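PDB 2BAS: YkuI protein from Bacillus subtilis, which binds the second messenger cyclic di-GMP through its EAL domain and may cleave it as a phosphodiesterase. Local coordinates for residues Leu29-Asn34 against Leu86-Arg91; Tyr56-Arg61 against Asp98-Ala103; Arg91-Ala96 against Glu124-Leu129. All coordinates share one frame; numbering follows the deposited sequence.

Contact 1. Residues Leu29-Asn34 against Leu86-Arg91; sequences LDILTN and LEVDNR
Leu32 and Val88 meet methyl to methyl, and their side chains run at about a right angle to one another. The touching atoms are Leu32 CD2 and Val88 CG2, 4.0 Å apart. Val88 points from its backbone toward helix 28-33, whereas the CB of Leu32 does not aim at Val88 and only the far end of the leucine swings in. With CG beside the backbone N (chi1 -74°) and CD1 taking the extended position, CD2 is the branch turned to Val88. Val88 has CG1 anti to its backbone N, which puts CG2 forward as the contacting branch. The same CG2 is approached by Ile31 CG2 at 4.4 Å, a looser apolar touch, so one valine methyl meets two consecutive residues of the helix. Leu32 CD2 lies 4.5 Å from Glu87 OE2, a loose approach at the margin.

The segment axes stay 11.0 Å apart and cross at 52°, consistent with contact through side-chain ends and the small buried area of 125 Å². Toward its C-terminal side the short segment is held by bonds of its own. Thr33 OG1 and Thr33 N grip Leu29 O from opposite faces of its plane, and Asn34 ND2 reaches a lone pair of Asp30 O at 2.9 Å.

Around the pair, Leu71, in the loop before helix 72-75, and Phe74 on that helix lie against both Ile31 and Val88, while Arg91 forms a salt bridge to Asp36. The contact thus lays the N-terminal helix against helix 82-100, an outer helix of the EAL domain's TIM-like barrel.

Contact 2. Residues Tyr56-Arg61 against Asp98-Ala103; sequences YEVLGR and DRFLEA
Val58 and Tyr56 both turn their side chains toward Phe100, and the apolar contacts are the main part of the interface. Val58 CG2 lies 3.8 Å from Phe100 CE1, at the edge of the phenyl ring and in its plane, so the valine methyl abuts the rim and does not cover a face. Phe100 CZ is 4.1 Å from Tyr56 CB. The CB of Phe100 is not directed at the strand. Its ring comes nearer because CG stands beside the backbone N (chi1 -82°), projecting the distal carbons toward alternate residues on one side of strand 53-64.

Aromatic contacts extend this outside the two segments. The ring of Phe264 stacks on that of Tyr56 and also meets Phe100, their planes inclined at about 50°.

Polar interactions lie along each segment or lead outward. Tyr56 OH bonds to the backbone N of Leu265, while Tyr56 and Val58 are tied by backbone bonds to the parallel strand 108-112. Arg61 NH2 bonds to Gly60 O within the strand. Glu57, between the two contacting residues, points away from Phe100 and bonds to Gln253. The run Glu57-Val58-Leu59 probably corresponds to the signature that names EAL domains, which places Val58 at its middle residue.

Tyr56 O lies near the ring plane at the edge, 4.1 Å from Phe100 CZ, a distance that would allow at most a weak attraction. The chemistry therefore implies adhesion by shape and burial: strand 53-64 and Phe100 of helix 82-100 are joined by hydrocarbon, while directional bonds hold the strand within the barrel sheet.

Contact 3. Residues Arg91-Ala96 against Glu124-Leu129; sequences RIIRQA and ESFLEL
Arg94 stretches over the end of Leu129, and its course can be traced atom by atom. From CB the chain leaves with CG beside the backbone N (chi1 -71°), and CG is the first atom to come near, 3.9 Å from Leu129 CD1. It then runs extended through CD to NE, which lies 3.7 Å from the same methyl. At CZ the guanidinium spreads flat above Leu129 CD1, with the methyl beneath its centre, 3.3 Å from the plane. Leu129 thus takes one face of the guanidinium; of the tip nitrogens, NH1 goes on to a salt bridge with Glu132 OE1, one turn further along helix 124-135. With an alanine here, the Glu132 carboxylate would probably lose this charged mate and Leu129 CD1 its flat cover.

The two helices belong to successive beta-alpha-beta crossovers of the TIM-like barrel of EAL domains: helix 82-100 leads into strand 108-112, and helix 124-135 leads from it to strand 143-147. Their segments run nearly parallel, 21° apart in direction, with axes 12.3 Å from each other.

Further inside the interface, Ile93 points toward the second helix and divides its branches. Its CG2 touches Leu129 CD2 at 4.0 Å, so the two leucine methyls serve different partners. Its CD1 lies 3.6 Å from Phe126 CE1, in the ring plane and at the ring edge. Beyond that ring, Phe126 also packs on Tyr166 of helix 156-167, the helix of the next crossover.

From the N terminus, contact 1 closes the longest of the three loops, bringing helix 28-33 back to helix 82-100. Contact 2 opens inside that loop at strand 53-64 and closes beyond it, at the end of the same helix, so the two cross. Contact 3 begins at Arg91, where contact 1 ends, and is in series with it; it crosses contact 2, closing on helix 124-135. Helix 82-100 thus joins the N-terminal helix, the barrel sheet and the following helix. Contacts 1 and 3 touch where Asn90 OD1 meets Leu129 CD2, and contacts 2 and 3 where Ile92 and Ala96 pack against Val58 and Gly60.

Contact 1. Residues Leu29-Asn34 against Leu86-Arg91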
ATOM      1  N   LEU A  29      30.874  -4.690 -32.118  1.00 65.78           N
ATOM      2  CA  LEU A  29      32.182  -4.284 -32.642  1.00 64.83           C
ATOM      3  C   LEU A  29      32.137  -2.906 -33.318  1.00 64.22           C
ATOM      4  O   LEU A  29      33.080  -2.115 -33.202  1.00 63.56           O
ATOM      5  CB  LEU A  29      32.740  -5.346 -33.597  1.00 63.97           C
ATOM      6  CG  LEU A  29      34.145  -5.105 -34.167  1.00 65.28           C
ATOM      7  CD1 LEU A  29      35.192  -5.006 -33.050  1.00 65.00           C
ATOM      8  CD2 LEU A  29      34.529  -6.176 -35.191  1.00 63.85           C
ATOM      9  N   ASP A  30      31.037  -2.624 -34.013  1.00 63.39           N
ATOM     10  CA  ASP A  30      30.836  -1.318 -34.641  1.00 63.27           C
ATOM     11  C   ASP A  30      30.821  -0.208 -33.580  1.00 63.13           C
ATOM     12  O   ASP A  30      31.321   0.890 -33.822  1.00 63.75           O
ATOM     13  CB  ASP A  30      29.547  -1.295 -35.476  1.00 63.43           C
ATOM     14  CG  ASP A  30      29.551  -2.316 -36.621  1.00 63.69           C
ATOM     15  OD1 ASP A  30      30.635  -2.709 -37.107  1.00 61.65           O
ATOM     16  OD2 ASP A  30      28.450  -2.721 -37.050  1.00 66.39           O
ATOM     17  N   ILE A  31      30.262  -0.508 -32.407  1.00 61.63           N
ATOM     18  CA  ILE A  31      30.255   0.434 -31.291  1.00 60.56           C
ATOM     19  C   ILE A  31      31.641   0.582 -30.636  1.00 60.47           C
ATOM     20  O   ILE A  31      32.107   1.696 -30.410  1.00 61.43           O
ATOM     21  CB  ILE A  31      29.165   0.081 -30.230  1.00 61.19           C
ATOM     22  CG1 ILE A  31      27.767   0.146 -30.859  1.00 60.17           C
ATOM     23  CG2 ILE A  31      29.243   1.032 -29.028  1.00 58.21           C
ATOM     24  CD1 ILE A  31      26.665  -0.510 -30.046  1.00 59.15           C
ATOM     25  N   LEU A  32      32.302  -0.531 -30.356  1.00 60.04           N
ATOM     26  CA  LEU A  32      33.569  -0.504 -29.626  1.00 61.08           C
ATOM     27  C   LEU A  32      34.740   0.165 -30.339  1.00 62.04           C
ATOM     28  O   LEU A  32      35.521   0.871 -29.702  1.00 63.50           O
ATOM     29  CB  LEU A  32      33.965  -1.911 -29.163  1.00 60.54           C
ATOM     30  CG  LEU A  32      33.135  -2.442 -27.992  1.00 60.53           C
ATOM     31  CD1 LEU A  32      33.394  -3.931 -27.784  1.00 63.07           C
ATOM     32  CD2 LEU A  32      33.412  -1.652 -26.716  1.00 59.58           C
ATOM     33  N   THR A  33      34.881  -0.057 -31.642  1.00 61.63           N
ATOM     34  CA  THR A  33      35.964   0.591 -32.370  1.00 61.61           C
ATOM     35  C   THR A  33      35.630   2.046 -32.729  1.00 61.94           C
ATOM     36  O   THR A  33      36.531   2.842 -33.004  1.00 62.48           O
ATOM     37  CB  THR A  33      36.444  -0.225 -33.592  1.00 61.60           C
ATOM     38  OG1 THR A  33      35.320  -0.692 -34.342  1.00 63.13           O
ATOM     39  CG2 THR A  33      37.271  -1.426 -33.137  1.00 62.04           C
ATOM     40  N   ASN A  34      34.347   2.397 -32.706  1.00 60.90           N
ATOM     41  CA  ASN A  34      33.932   3.791 -32.900  1.00 61.35           C
ATOM     42  C   ASN A  34      33.553   4.468 -31.577  1.00 61.04           C
ATOM     43  O   ASN A  34      32.686   5.350 -31.534  1.00 61.44           O
ATOM     44  CB  ASN A  34      32.781   3.889 -33.907  1.00 61.30           C
ATOM     45  CG  ASN A  34      33.207   3.542 -35.310  1.00 60.60           C
ATOM     46  OD1 ASN A  34      34.000   4.256 -35.922  1.00 64.16           O
ATOM     47  ND2 ASN A  34      32.679   2.444 -35.834  1.00 58.79           N
ATOM     48  N   LEU A  86      31.308  -1.373 -19.427  1.00 58.92           N
ATOM     49  CA  LEU A  86      31.844  -0.329 -18.553  1.00 59.69           C
ATOM     50  C   LEU A  86      32.673   0.698 -19.326  1.00 59.40           C
ATOM     51  O   LEU A  86      32.596   1.887 -19.028  1.00 59.96           O
ATOM     52  CB  LEU A  86      32.648  -0.922 -17.381  1.00 59.36           C
ATOM     53  CG  LEU A  86      31.860  -1.638 -16.271  1.00 60.73           C
ATOM     54  CD1 LEU A  86      32.795  -2.419 -15.340  1.00 57.36           C
ATOM     55  CD2 LEU A  86      30.954  -0.686 -15.467  1.00 54.76           C
ATOM     56  N   GLU A  87      33.446   0.246 -20.313  1.00 58.08           N
ATOM     57  CA  GLU A  87      34.211   1.162 -21.169  1.00 59.33           C
ATOM     58  C   GLU A  87      33.324   2.194 -21.889  1.00 58.43           C
ATOM     59  O   GLU A  87      33.666   3.377 -21.972  1.00 58.56           O
ATOM     60  CB  GLU A  87      35.048   0.386 -22.192  1.00 59.68           C
ATOM     61  CG  GLU A  87      36.038   1.249 -22.986  1.00 59.08           C
ATOM     62  CD  GLU A  87      36.899   0.449 -23.959  1.00 61.01           C
ATOM     63  OE1 GLU A  87      37.668   1.075 -24.726  1.00 67.87           O
ATOM     64  OE2 GLU A  87      36.821  -0.801 -23.960  1.00 63.15           O
ATOM     65  N   VAL A  88      32.200   1.734 -22.417  1.00 57.87           N
ATOM     66  CA  VAL A  88      31.263   2.608 -23.096  1.00 58.11           C
ATOM     67  C   VAL A  88      30.549   3.497 -22.069  1.00 58.74           C
ATOM     68  O   VAL A  88      30.478   4.713 -22.231  1.00 57.92           O
ATOM     69  CB  VAL A  88      30.255   1.794 -23.936  1.00 57.34           C
ATOM     70  CG1 VAL A  88      29.207   2.703 -24.579  1.00 56.41           C
ATOM     71  CG2 VAL A  88      30.986   0.993 -25.003  1.00 56.78           C
ATOM     72  N   ASP A  89      30.041   2.882 -21.007  1.00 60.87           N
ATOM     73  CA  ASP A  89      29.332   3.603 -19.952  1.00 63.08           C
ATOM     74  C   ASP A  89      30.151   4.768 -19.398  1.00 62.91           C
ATOM     75  O   ASP A  89      29.649   5.883 -19.285  1.00 62.82           O
ATOM     76  CB  ASP A  89      28.949   2.642 -18.832  1.00 65.00           C
ATOM     77  CG  ASP A  89      27.973   3.245 -17.847  1.00 69.66           C
ATOM     78  OD1 ASP A  89      26.949   3.838 -18.289  1.00 74.91           O
ATOM     79  OD2 ASP A  89      28.234   3.105 -16.623  1.00 73.25           O
ATOM     80  N   ASN A  90      31.415   4.508 -19.083  1.00 64.11           N
ATOM     81  CA  ASN A  90      32.332   5.541 -18.605  1.00 65.40           C
ATOM     82  C   ASN A  90      32.510   6.723 -19.569  1.00 65.09           C
ATOM     83  O   ASN A  90      32.564   7.879 -19.142  1.00 65.28           O
ATOM     84  CB  ASN A  90      33.685   4.930 -18.204  1.00 66.14           C
ATOM     85  CG  ASN A  90      33.606   4.106 -16.904  1.00 69.53           C
ATOM     86  OD1 ASN A  90      32.714   4.299 -16.073  1.00 71.65           O
ATOM     87  ND2 ASN A  90      34.551   3.189 -16.729  1.00 73.86           N
ATOM     88  N   ARG A  91      32.583   6.444 -20.865  1.00 65.09           N
ATOM     89  CA  ARG A  91      32.703   7.516 -21.843  1.00 65.24           C
ATOM     90  C   ARG A  91      31.467   8.417 -21.783  1.00 63.75           C
ATOM     91  O   ARG A  91      31.586   9.634 -21.629  1.00 65.20           O
ATOM     92  CB  ARG A  91      32.947   6.966 -23.258  1.00 66.49           C
ATOM     93  CG  ARG A  91      33.259   8.031 -24.329  1.00 70.14           C
ATOM     94  CD  ARG A  91      34.636   8.664 -24.143  1.00 71.93           C
ATOM     95  NE  ARG A  91      35.694   7.738 -24.524  1.00 72.95           N
ATOM     96  CZ  ARG A  91      36.293   7.724 -25.713  1.00 70.52           C
ATOM     97  NH1 ARG A  91      37.243   6.832 -25.966  1.00 62.72           N
ATOM     98  NH2 ARG A  91      35.949   8.596 -26.652  1.00 70.93           N
TER

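Contact 2. Residues Tyr56-Arg61 against Asp98-Ala103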
ATOM      1  N   TYR A  56      17.898  16.158 -15.574  1.00 57.01           N
ATOM      2  CA  TYR A  56      17.852  15.441 -16.840  1.00 57.45           C
ATOM      3  C   TYR A  56      18.349  14.023 -16.628  1.00 58.48           C
ATOM      4  O   TYR A  56      19.378  13.817 -15.985  1.00 59.27           O
ATOM      5  CB  TYR A  56      18.779  16.100 -17.865  1.00 57.09           C
ATOM      6  CG  TYR A  56      18.435  17.511 -18.281  1.00 56.85           C
ATOM      7  CD1 TYR A  56      18.911  18.613 -17.561  1.00 51.76           C
ATOM      8  CD2 TYR A  56      17.661  17.748 -19.417  1.00 58.42           C
ATOM      9  CE1 TYR A  56      18.608  19.918 -17.952  1.00 54.04           C
ATOM     10  CE2 TYR A  56      17.352  19.051 -19.821  1.00 59.81           C
ATOM     11  CZ  TYR A  56      17.832  20.130 -19.085  1.00 56.43           C
ATOM     12  OH  TYR A  56      17.536  21.413 -19.485  1.00 54.30           O
ATOM     13  N   GLU A  57      17.635  13.043 -17.166  1.00 58.94           N
ATOM     14  CA  GLU A  57      18.152  11.686 -17.183  1.00 59.73           C
ATOM     15  C   GLU A  57      19.231  11.678 -18.258  1.00 60.06           C
ATOM     16  O   GLU A  57      19.066  12.309 -19.310  1.00 59.22           O
ATOM     17  CB  GLU A  57      17.064  10.660 -17.497  1.00 57.76           C
ATOM     18  CG  GLU A  57      17.494   9.224 -17.220  1.00 59.26           C
ATOM     19  CD  GLU A  57      16.469   8.174 -17.656  1.00 64.21           C
ATOM     20  OE1 GLU A  57      15.611   8.466 -18.517  1.00 69.98           O
ATOM     21  OE2 GLU A  57      16.528   7.037 -17.136  1.00 74.74           O
ATOM     22  N   VAL A  58      20.340  10.997 -17.969  1.00 59.95           N
ATOM     23  CA  VAL A  58      21.457  10.874 -18.898  1.00 59.64           C
ATOM     24  C   VAL A  58      21.277   9.608 -19.743  1.00 59.93           C
ATOM     25  O   VAL A  58      21.268   8.500 -19.210  1.00 60.62           O
ATOM     26  CB  VAL A  58      22.822  10.864 -18.148  1.00 59.26           C
ATOM     27  CG1 VAL A  58      23.970  10.477 -19.086  1.00 60.11           C
ATOM     28  CG2 VAL A  58      23.096  12.221 -17.530  1.00 58.26           C
ATOM     29  N   LEU A  59      21.139   9.785 -21.057  1.00 59.31           N
ATOM     30  CA  LEU A  59      20.860   8.675 -21.977  1.00 59.00           C
ATOM     31  C   LEU A  59      22.033   8.380 -22.918  1.00 58.48           C
ATOM     32  O   LEU A  59      22.724   9.295 -23.343  1.00 59.86           O
ATOM     33  CB  LEU A  59      19.574   8.964 -22.769  1.00 58.60           C
ATOM     34  CG  LEU A  59      18.299   9.275 -21.950  1.00 59.32           C
ATOM     35  CD1 LEU A  59      17.138   9.714 -22.827  1.00 58.73           C
ATOM     36  CD2 LEU A  59      17.864   8.097 -21.087  1.00 60.79           C
ATOM     37  N   GLY A  60      22.255   7.105 -23.234  1.00 58.46           N
ATOM     38  CA  GLY A  60      23.376   6.696 -24.091  1.00 58.97           C
ATOM     39  C   GLY A  60      23.064   6.617 -25.577  1.00 59.85           C
ATOM     40  O   GLY A  60      22.086   5.991 -25.971  1.00 58.85           O
ATOM     41  N   ARG A  61      23.896   7.246 -26.407  1.00 60.77           N
ATOM     42  CA  ARG A  61      23.677   7.236 -27.860  1.00 61.88           C
ATOM     43  C   ARG A  61      24.965   7.057 -28.645  1.00 62.54           C
ATOM     44  O   ARG A  61      26.065   7.248 -28.120  1.00 63.70           O
ATOM     45  CB  ARG A  61      22.987   8.532 -28.346  1.00 61.56           C
ATOM     46  CG  ARG A  61      21.571   8.792 -27.847  1.00 60.71           C
ATOM     47  CD  ARG A  61      20.553   7.825 -28.435  1.00 62.78           C
ATOM     48  NE  ARG A  61      19.169   8.192 -28.100  1.00 68.87           N
ATOM     49  CZ  ARG A  61      18.520   7.811 -26.993  1.00 68.87           C
ATOM     50  NH1 ARG A  61      17.261   8.190 -26.788  1.00 66.15           N
ATOM     51  NH2 ARG A  61      19.121   7.055 -26.085  1.00 67.99           N
ATOM     52  N   ASP A  98      30.639  16.542 -17.780  1.00 63.63           N
ATOM     53  CA  ASP A  98      31.313  17.694 -18.370  1.00 66.70           C
ATOM     54  C   ASP A  98      30.273  18.737 -18.807  1.00 67.61           C
ATOM     55  O   ASP A  98      30.411  19.922 -18.496  1.00 69.32           O
ATOM     56  CB  ASP A  98      32.229  17.287 -19.542  1.00 66.52           C
ATOM     57  CG  ASP A  98      33.532  16.615 -19.084  1.00 67.58           C
ATOM     58  OD1 ASP A  98      33.676  16.289 -17.889  1.00 71.74           O
ATOM     59  OD2 ASP A  98      34.425  16.404 -19.930  1.00 66.97           O
ATOM     60  N   ARG A  99      29.224  18.291 -19.497  1.00 67.77           N
ATOM     61  CA  ARG A  99      28.159  19.193 -19.943  1.00 67.29           C
ATOM     62  C   ARG A  99      27.472  19.868 -18.759  1.00 68.32           C
ATOM     63  O   ARG A  99      27.237  21.078 -18.795  1.00 69.60           O
ATOM     64  CB  ARG A  99      27.152  18.460 -20.840  1.00 67.09           C
ATOM     65  CG  ARG A  99      25.958  19.287 -21.306  1.00 65.89           C
ATOM     66  CD  ARG A  99      26.352  20.481 -22.161  1.00 67.63           C
ATOM     67  NE  ARG A  99      25.460  21.621 -21.926  1.00 71.57           N
ATOM     68  CZ  ARG A  99      24.493  22.025 -22.750  1.00 72.19           C
ATOM     69  NH1 ARG A  99      24.281  21.401 -23.904  1.00 73.00           N
ATOM     70  NH2 ARG A  99      23.743  23.070 -22.424  1.00 68.03           N
ATOM     71  N   PHE A 100      27.173  19.090 -17.714  1.00 67.99           N
ATOM     72  CA  PHE A 100      26.578  19.621 -16.479  1.00 66.86           C
ATOM     73  C   PHE A 100      27.433  20.705 -15.811  1.00 67.50           C
ATOM     74  O   PHE A 100      26.892  21.697 -15.312  1.00 67.54           O
ATOM     75  CB  PHE A 100      26.273  18.500 -15.476  1.00 66.89           C
ATOM     76  CG  PHE A 100      24.972  17.780 -15.733  1.00 65.62           C
ATOM     77  CD1 PHE A 100      24.960  16.520 -16.321  1.00 66.55           C
ATOM     78  CD2 PHE A 100      23.758  18.357 -15.380  1.00 65.85           C
ATOM     79  CE1 PHE A 100      23.752  15.846 -16.558  1.00 65.88           C
ATOM     80  CE2 PHE A 100      22.548  17.691 -15.609  1.00 63.73           C
ATOM     81  CZ  PHE A 100      22.548  16.436 -16.199  1.00 65.14           C
ATOM     82  N   LEU A 101      28.758  20.527 -15.814  1.00 67.93           N
ATOM     83  CA  LEU A 101      29.685  21.511 -15.237  1.00 67.74           C
ATOM     84  C   LEU A 101      29.527  22.919 -15.835  1.00 68.13           C
ATOM     85  O   LEU A 101      30.033  23.893 -15.276  1.00 66.89           O
ATOM     86  CB  LEU A 101      31.145  21.057 -15.385  1.00 68.30           C
ATOM     87  CG  LEU A 101      31.843  20.099 -14.412  1.00 68.08           C
ATOM     88  CD1 LEU A 101      33.279  19.879 -14.878  1.00 67.09           C
ATOM     89  CD2 LEU A 101      31.838  20.614 -12.980  1.00 67.31           C
ATOM     90  N   GLU A 102      28.831  23.010 -16.969  1.00 68.48           N
ATOM     91  CA  GLU A 102      28.587  24.284 -17.645  1.00 68.65           C
ATOM     92  C   GLU A 102      27.210  24.860 -17.324  1.00 68.04           C
ATOM     93  O   GLU A 102      27.034  26.076 -17.289  1.00 68.91           O
ATOM     94  CB  GLU A 102      28.744  24.139 -19.165  1.00 69.01           C
ATOM     95  CG  GLU A 102      30.080  23.548 -19.634  1.00 70.30           C
ATOM     96  CD  GLU A 102      31.300  24.345 -19.183  1.00 73.80           C
ATOM     97  OE1 GLU A 102      31.327  25.586 -19.364  1.00 74.07           O
ATOM     98  OE2 GLU A 102      32.245  23.716 -18.662  1.00 74.35           O
ATOM     99  N   ALA A 103      26.239  23.987 -17.082  1.00 67.98           N
ATOM    100  CA  ALA A 103      24.865  24.417 -16.814  1.00 67.72           C
ATOM    101  C   ALA A 103      24.615  24.850 -15.364  1.00 67.13           C
ATOM    102  O   ALA A 103      25.548  25.024 -14.583  1.00 66.39           O
ATOM    103  CB  ALA A 103      23.894  23.329 -17.219  1.00 68.05           C
TER

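Contact 3. Residues Arg91-Ala96 against Glu124-Leu129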
ATOM      1  N   ARG A  91      32.583   6.444 -20.865  1.00 65.09           N
ATOM      2  CA  ARG A  91      32.703   7.516 -21.843  1.00 65.24           C
ATOM      3  C   ARG A  91      31.467   8.417 -21.783  1.00 63.75           C
ATOM      4  O   ARG A  91      31.586   9.634 -21.629  1.00 65.20           O
ATOM      5  CB  ARG A  91      32.947   6.966 -23.258  1.00 66.49           C
ATOM      6  CG  ARG A  91      33.259   8.031 -24.329  1.00 70.14           C
ATOM      7  CD  ARG A  91      34.636   8.664 -24.143  1.00 71.93           C
ATOM      8  NE  ARG A  91      35.694   7.738 -24.524  1.00 72.95           N
ATOM      9  CZ  ARG A  91      36.293   7.724 -25.713  1.00 70.52           C
ATOM     10  NH1 ARG A  91      37.243   6.832 -25.966  1.00 62.72           N
ATOM     11  NH2 ARG A  91      35.949   8.596 -26.652  1.00 70.93           N
ATOM     12  N   ILE A  92      30.288   7.817 -21.863  1.00 61.56           N
ATOM     13  CA  ILE A  92      29.043   8.579 -21.805  1.00 61.09           C
ATOM     14  C   ILE A  92      28.933   9.452 -20.553  1.00 60.44           C
ATOM     15  O   ILE A  92      28.693  10.652 -20.669  1.00 60.21           O
ATOM     16  CB  ILE A  92      27.812   7.660 -21.886  1.00 62.36           C
ATOM     17  CG1 ILE A  92      27.794   6.904 -23.211  1.00 59.91           C
ATOM     18  CG2 ILE A  92      26.516   8.459 -21.706  1.00 60.38           C
ATOM     19  CD1 ILE A  92      26.863   5.696 -23.169  1.00 64.07           C
ATOM     20  N   ILE A  93      29.101   8.848 -19.371  1.00 59.42           N
ATOM     21  CA  ILE A  93      28.978   9.555 -18.087  1.00 59.61           C
ATOM     22  C   ILE A  93      29.882  10.781 -17.994  1.00 60.73           C
ATOM     23  O   ILE A  93      29.425  11.871 -17.637  1.00 61.06           O
ATOM     24  CB  ILE A  93      29.265   8.631 -16.879  1.00 59.17           C
ATOM     25  CG1 ILE A  93      28.323   7.425 -16.879  1.00 61.18           C
ATOM     26  CG2 ILE A  93      29.092   9.390 -15.571  1.00 58.82           C
ATOM     27  CD1 ILE A  93      28.785   6.273 -15.984  1.00 60.67           C
ATOM     28  N   ARG A  94      31.161  10.594 -18.315  1.00 62.20           N
ATOM     29  CA  ARG A  94      32.141  11.676 -18.272  1.00 63.37           C
ATOM     30  C   ARG A  94      31.798  12.848 -19.193  1.00 64.30           C
ATOM     31  O   ARG A  94      31.908  14.006 -18.787  1.00 66.12           O
ATOM     32  CB  ARG A  94      33.542  11.146 -18.559  1.00 64.17           C
ATOM     33  CG  ARG A  94      34.094  10.306 -17.428  1.00 63.64           C
ATOM     34  CD  ARG A  94      35.405   9.629 -17.805  1.00 61.31           C
ATOM     35  NE  ARG A  94      35.800   8.716 -16.739  1.00 64.36           N
ATOM     36  CZ  ARG A  94      36.519   9.056 -15.669  1.00 65.33           C
ATOM     37  NH1 ARG A  94      36.964  10.301 -15.510  1.00 58.96           N
ATOM     38  NH2 ARG A  94      36.797   8.136 -14.751  1.00 63.75           N
ATOM     39  N   GLN A  95      31.372  12.560 -20.418  1.00 63.67           N
ATOM     40  CA  GLN A  95      30.938  13.621 -21.316  1.00 64.01           C
ATOM     41  C   GLN A  95      29.771  14.382 -20.721  1.00 64.14           C
ATOM     42  O   GLN A  95      29.714  15.609 -20.811  1.00 65.94           O
ATOM     43  CB  GLN A  95      30.514  13.057 -22.662  1.00 64.91           C
ATOM     44  CG  GLN A  95      31.651  12.620 -23.546  1.00 67.58           C
ATOM     45  CD  GLN A  95      31.153  12.083 -24.862  1.00 72.70           C
ATOM     46  OE1 GLN A  95      30.477  12.783 -25.619  1.00 74.48           O
ATOM     47  NE2 GLN A  95      31.486  10.834 -25.147  1.00 76.36           N
ATOM     48  N   ALA A  96      28.845  13.647 -20.110  1.00 62.31           N
ATOM     49  CA  ALA A  96      27.650  14.241 -19.554  1.00 60.90           C
ATOM     50  C   ALA A  96      27.951  15.120 -18.350  1.00 61.12           C
ATOM     51  O   ALA A  96      27.435  16.235 -18.262  1.00 62.27           O
ATOM     52  CB  ALA A  96      26.637  13.174 -19.201  1.00 61.58           C
ATOM     53  N   GLU A 124      32.907   0.796  -5.707  1.00 54.14           N
ATOM     54  CA  GLU A 124      34.130   1.559  -5.480  1.00 56.25           C
ATOM     55  C   GLU A 124      34.512   2.487  -6.653  1.00 57.05           C
ATOM     56  O   GLU A 124      34.484   3.713  -6.502  1.00 57.19           O
ATOM     57  CB  GLU A 124      35.260   0.612  -5.140  1.00 56.82           C
ATOM     58  CG  GLU A 124      36.579   1.279  -4.824  1.00 61.35           C
ATOM     59  CD  GLU A 124      37.674   0.260  -4.570  1.00 62.21           C
ATOM     60  OE1 GLU A 124      37.436  -0.678  -3.773  1.00 62.16           O
ATOM     61  OE2 GLU A 124      38.762   0.394  -5.168  1.00 61.98           O
ATOM     62  N   SER A 125      34.834   1.916  -7.813  1.00 55.93           N
ATOM     63  CA  SER A 125      35.249   2.726  -8.966  1.00 57.34           C
ATOM     64  C   SER A 125      34.237   3.802  -9.408  1.00 58.76           C
ATOM     65  O   SER A 125      34.638   4.922  -9.740  1.00 59.55           O
ATOM     66  CB  SER A 125      35.667   1.845 -10.153  1.00 56.33           C
ATOM     67  OG  SER A 125      34.543   1.256 -10.789  1.00 55.62           O
ATOM     68  N   PHE A 126      32.942   3.480  -9.411  1.00 58.96           N
ATOM     69  CA  PHE A 126      31.911   4.460  -9.805  1.00 58.77           C
ATOM     70  C   PHE A 126      31.812   5.628  -8.820  1.00 58.05           C
ATOM     71  O   PHE A 126      31.652   6.778  -9.228  1.00 58.76           O
ATOM     72  CB  PHE A 126      30.544   3.791  -9.990  1.00 58.20           C
ATOM     73  CG  PHE A 126      29.489   4.704 -10.544  1.00 60.00           C
ATOM     74  CD1 PHE A 126      29.462   5.023 -11.899  1.00 62.72           C
ATOM     75  CD2 PHE A 126      28.508   5.238  -9.716  1.00 63.65           C
ATOM     76  CE1 PHE A 126      28.485   5.865 -12.415  1.00 64.70           C
ATOM     77  CE2 PHE A 126      27.519   6.084 -10.227  1.00 60.96           C
ATOM     78  CZ  PHE A 126      27.504   6.395 -11.571  1.00 60.15           C
ATOM     79  N   LEU A 127      31.901   5.327  -7.528  1.00 56.68           N
ATOM     80  CA  LEU A 127      31.933   6.368  -6.512  1.00 56.07           C
ATOM     81  C   LEU A 127      33.210   7.195  -6.700  1.00 58.51           C
ATOM     82  O   LEU A 127      33.185   8.420  -6.545  1.00 58.10           O
ATOM     83  CB  LEU A 127      31.854   5.763  -5.105  1.00 54.98           C
ATOM     84  CG  LEU A 127      31.845   6.681  -3.873  1.00 54.18           C
ATOM     85  CD1 LEU A 127      30.666   7.647  -3.869  1.00 50.06           C
ATOM     86  CD2 LEU A 127      31.866   5.861  -2.589  1.00 52.64           C
ATOM     87  N   GLU A 128      34.310   6.514  -7.044  1.00 60.22           N
ATOM     88  CA  GLU A 128      35.585   7.168  -7.376  1.00 61.73           C
ATOM     89  C   GLU A 128      35.363   8.144  -8.542  1.00 61.97           C
ATOM     90  O   GLU A 128      35.831   9.283  -8.501  1.00 61.72           O
ATOM     91  CB  GLU A 128      36.695   6.144  -7.719  1.00 61.80           C
ATOM     92  CG  GLU A 128      37.291   5.335  -6.533  1.00 60.74           C
ATOM     93  CD  GLU A 128      38.444   4.371  -6.939  1.00 62.91           C
ATOM     94  OE1 GLU A 128      38.361   3.688  -7.990  1.00 54.34           O
ATOM     95  OE2 GLU A 128      39.444   4.281  -6.182  1.00 67.05           O
ATOM     96  N   LEU A 129      34.632   7.697  -9.565  1.00 62.58           N
ATOM     97  CA  LEU A 129      34.273   8.560 -10.692  1.00 62.31           C
ATOM     98  C   LEU A 129      33.447   9.744 -10.224  1.00 63.25           C
ATOM     99  O   LEU A 129      33.636  10.853 -10.720  1.00 64.95           O
ATOM    100  CB  LEU A 129      33.513   7.797 -11.784  1.00 62.48           C
ATOM    101  CG  LEU A 129      32.898   8.610 -12.934  1.00 61.24           C
ATOM    102  CD1 LEU A 129      33.926   9.527 -13.597  1.00 67.13           C
ATOM    103  CD2 LEU A 129      32.294   7.697 -13.965  1.00 60.69           C
TER